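Local coordinates for nascent polypeptide-associated complex protein (Methanothermobacter marburgensis, PDB 1TR8) that probably contacts nascent polypeptide chains as they emerge from the ribosome, working as a homodimer that also binds ribosomal RNA, at residues 34-39 with 45-50. Residues are numbered along the deposited sequence; the frame is centred on the assembly and turned at random.
Sequences PKVNVM and KTYQVT
With chi1 of V38 at 64°, CG1 sits between the backbone N and the carbonyl carbon and CG2 falls anti to the N; with CG of Y47 anti to its carbonyl carbon (chi1 -67°), the two side chains run alongside each other on one face of an antiparallel hairpin. CG2 of V38 packs 3.4 Å from CE1 of Y47, meeting the ring obliquely, and CD of K45 reaches the same methyl at 3.8 Å. V36 extends this apolar row: CG1 lies 4.2 Å from CD1 of Y47, while CG2 turns to CG2 of V49. CB of P34 closes it at 3.8 Å from CG1 of V49. K35, N37, M39, T46, Q48 and T50 occupy the other face, where CG of M39, a selenomethionine, lies beside CB of T46 at 4.0 Å.

Three hydrogen-bonded pairs, K35 with T50, N37 with Q48 and M39 with T46, lock the register through six backbone bonds; N37 N to Q48 O is 2.8 Å. Between these pairs CA-H...O contacts fill in, such as V36 CA to Q48 O at 3.2 Å.

Strand 35-41 is the middle of three strands within this chain, hydrogen-bonded on its other edge to strand 12-14, where D13 forms a salt bridge with K35. On its other edge strand 44-51 pairs antiparallel with a strand of the second subunit; that ladder carries the NAC-domain sheet across the subunit interface, and the hydroxyls of T46 and T50 add hydrogen bonds to T50 and T46 of that subunit, while V20 of strand 19-23 packs on P34 and V49.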
loop_
_atom_site.group_PDB
_atom_site.type_symbol
_atom_site.label_atom_id
_atom_site.label_comp_id
_atom_site.label_asym_id
_atom_site.label_seq_id
_atom_site.Cartn_x
_atom_site.Cartn_y
_atom_site.Cartn_z
ATOM N N PRO A 34 7.225 -16.005 3.974
ATOM C CA PRO A 34 7.659 -16.660 2.762
ATOM C C PRO A 34 9.159 -16.837 2.696
ATOM O O PRO A 34 9.907 -16.177 3.427
ATOM C CB PRO A 34 7.216 -15.670 1.688
ATOM C CG PRO A 34 7.238 -14.373 2.356
ATOM C CD PRO A 34 6.800 -14.617 3.734
ATOM N N LYS A 35 9.588 -17.732 1.818
ATOM C CA LYS A 35 10.969 -17.783 1.379
ATOM C C LYS A 35 11.106 -16.921 0.116
ATOM O O LYS A 35 10.279 -16.992 -0.795
ATOM C CB LYS A 35 11.372 -19.230 1.102
ATOM C CG LYS A 35 12.742 -19.327 0.460
ATOM C CD LYS A 35 13.558 -20.508 0.976
ATOM C CE LYS A 35 15.023 -20.254 0.640
ATOM N NZ LYS A 35 15.205 -18.824 0.180
ATOM N N VAL A 36 12.124 -16.071 0.082
ATOM C CA VAL A 36 12.274 -15.113 -1.001
ATOM C C VAL A 36 13.701 -15.079 -1.548
ATOM O O VAL A 36 14.667 -14.978 -0.798
ATOM C CB VAL A 36 11.881 -13.683 -0.570
ATOM C CG1 VAL A 36 12.030 -12.721 -1.735
ATOM C CG2 VAL A 36 10.469 -13.632 -0.003
ATOM N N ASN A 37 13.800 -15.200 -2.868
ATOM C CA ASN A 37 15.035 -15.048 -3.619
ATOM C C ASN A 37 14.950 -13.826 -4.528
ATOM O O ASN A 37 13.872 -13.454 -4.987
ATOM C CB ASN A 37 15.265 -16.285 -4.483
ATOM C CG ASN A 37 15.717 -17.473 -3.667
ATOM O OD1 ASN A 37 16.041 -17.333 -2.490
ATOM N ND2 ASN A 37 15.727 -18.654 -4.278
ATOM N N VAL A 38 16.096 -13.223 -4.807
ATOM C CA VAL A 38 16.148 -12.051 -5.669
ATOM C C VAL A 38 17.304 -12.127 -6.677
ATOM O O VAL A 38 18.346 -12.714 -6.419
ATOM C CB VAL A 38 16.223 -10.753 -4.827
ATOM C CG1 VAL A 38 17.490 -10.701 -4.035
ATOM C CG2 VAL A 38 16.106 -9.501 -5.721
HETATM N N MSE A 39 17.085 -11.532 -7.841
HETATM C CA MSE A 39 18.130 -11.343 -8.845
HETATM C C MSE A 39 17.843 -10.074 -9.628
HETATM O O MSE A 39 16.702 -9.635 -9.714
HETATM C CB MSE A 39 18.218 -12.527 -9.806
HETATM C CG MSE A 39 16.935 -12.886 -10.522
HETATM SE SE MSE A 39 17.393 -13.577 -12.274
HETATM C CE MSE A 39 17.192 -11.910 -13.168
ATOM N N LYS A 45 14.491 -5.996 -11.151
ATOM C CA LYS A 45 14.609 -7.020 -10.121
ATOM C C LYS A 45 13.605 -8.103 -10.467
ATOM O O LYS A 45 12.553 -7.825 -11.038
ATOM C CB LYS A 45 14.264 -6.445 -8.744
ATOM C CG LYS A 45 15.286 -5.490 -8.148
ATOM C CD LYS A 45 16.521 -6.232 -7.656
ATOM C CE LYS A 45 17.428 -5.345 -6.814
ATOM N NZ LYS A 45 16.682 -4.755 -5.693
ATOM N N THR A 46 13.968 -9.346 -10.196
ATOM C CA THR A 46 13.010 -10.432 -10.178
ATOM C C THR A 46 13.062 -11.051 -8.796
ATOM O O THR A 46 14.135 -11.373 -8.285
ATOM C CB THR A 46 13.292 -11.463 -11.302
ATOM O OG1 THR A 46 12.971 -10.870 -12.559
ATOM C CG2 THR A 46 12.333 -12.643 -11.241
ATOM N N TYR A 47 11.890 -11.111 -8.167
ATOM C CA TYR A 47 11.732 -11.756 -6.867
ATOM C C TYR A 47 10.952 -13.047 -7.019
ATOM O O TYR A 47 9.904 -13.037 -7.652
ATOM C CB TYR A 47 10.963 -10.847 -5.917
ATOM C CG TYR A 47 11.708 -9.603 -5.551
ATOM C CD1 TYR A 47 12.630 -9.608 -4.512
ATOM C CD2 TYR A 47 11.489 -8.416 -6.239
ATOM C CE1 TYR A 47 13.313 -8.454 -4.169
ATOM C CE2 TYR A 47 12.173 -7.272 -5.911
ATOM C CZ TYR A 47 13.085 -7.294 -4.873
ATOM O OH TYR A 47 13.810 -6.154 -4.578
ATOM N N GLN A 48 11.516 -14.144 -6.511
ATOM C CA GLN A 48 10.790 -15.402 -6.331
ATOM C C GLN A 48 10.373 -15.558 -4.872
ATOM O O GLN A 48 11.213 -15.614 -3.974
ATOM C CB GLN A 48 11.622 -16.613 -6.716
ATOM C CG GLN A 48 11.947 -16.712 -8.174
ATOM C CD GLN A 48 12.281 -18.135 -8.599
ATOM O OE1 GLN A 48 11.757 -18.615 -9.604
ATOM N NE2 GLN A 48 13.094 -18.828 -7.807
ATOM N N VAL A 49 9.078 -15.789 -4.698
ATOM C CA VAL A 49 8.402 -15.760 -3.410
ATOM C C VAL A 49 7.593 -17.025 -3.278
ATOM O O VAL A 49 6.649 -17.261 -4.021
ATOM C CB VAL A 49 7.418 -14.593 -3.301
ATOM C CG1 VAL A 49 6.730 -14.595 -1.932
ATOM C CG2 VAL A 49 8.128 -13.303 -3.506
ATOM N N THR A 50 7.972 -17.824 -2.296
ATOM C CA THR A 50 7.342 -19.098 -2.043
ATOM C C THR A 50 6.803 -19.130 -0.616
ATOM O O THR A 50 7.485 -18.767 0.341
ATOM C CB THR A 50 8.384 -20.196 -2.259
ATOM O OG1 THR A 50 8.834 -20.142 -3.621
ATOM C CG2 THR A 50 7.779 -21.576 -2.085
#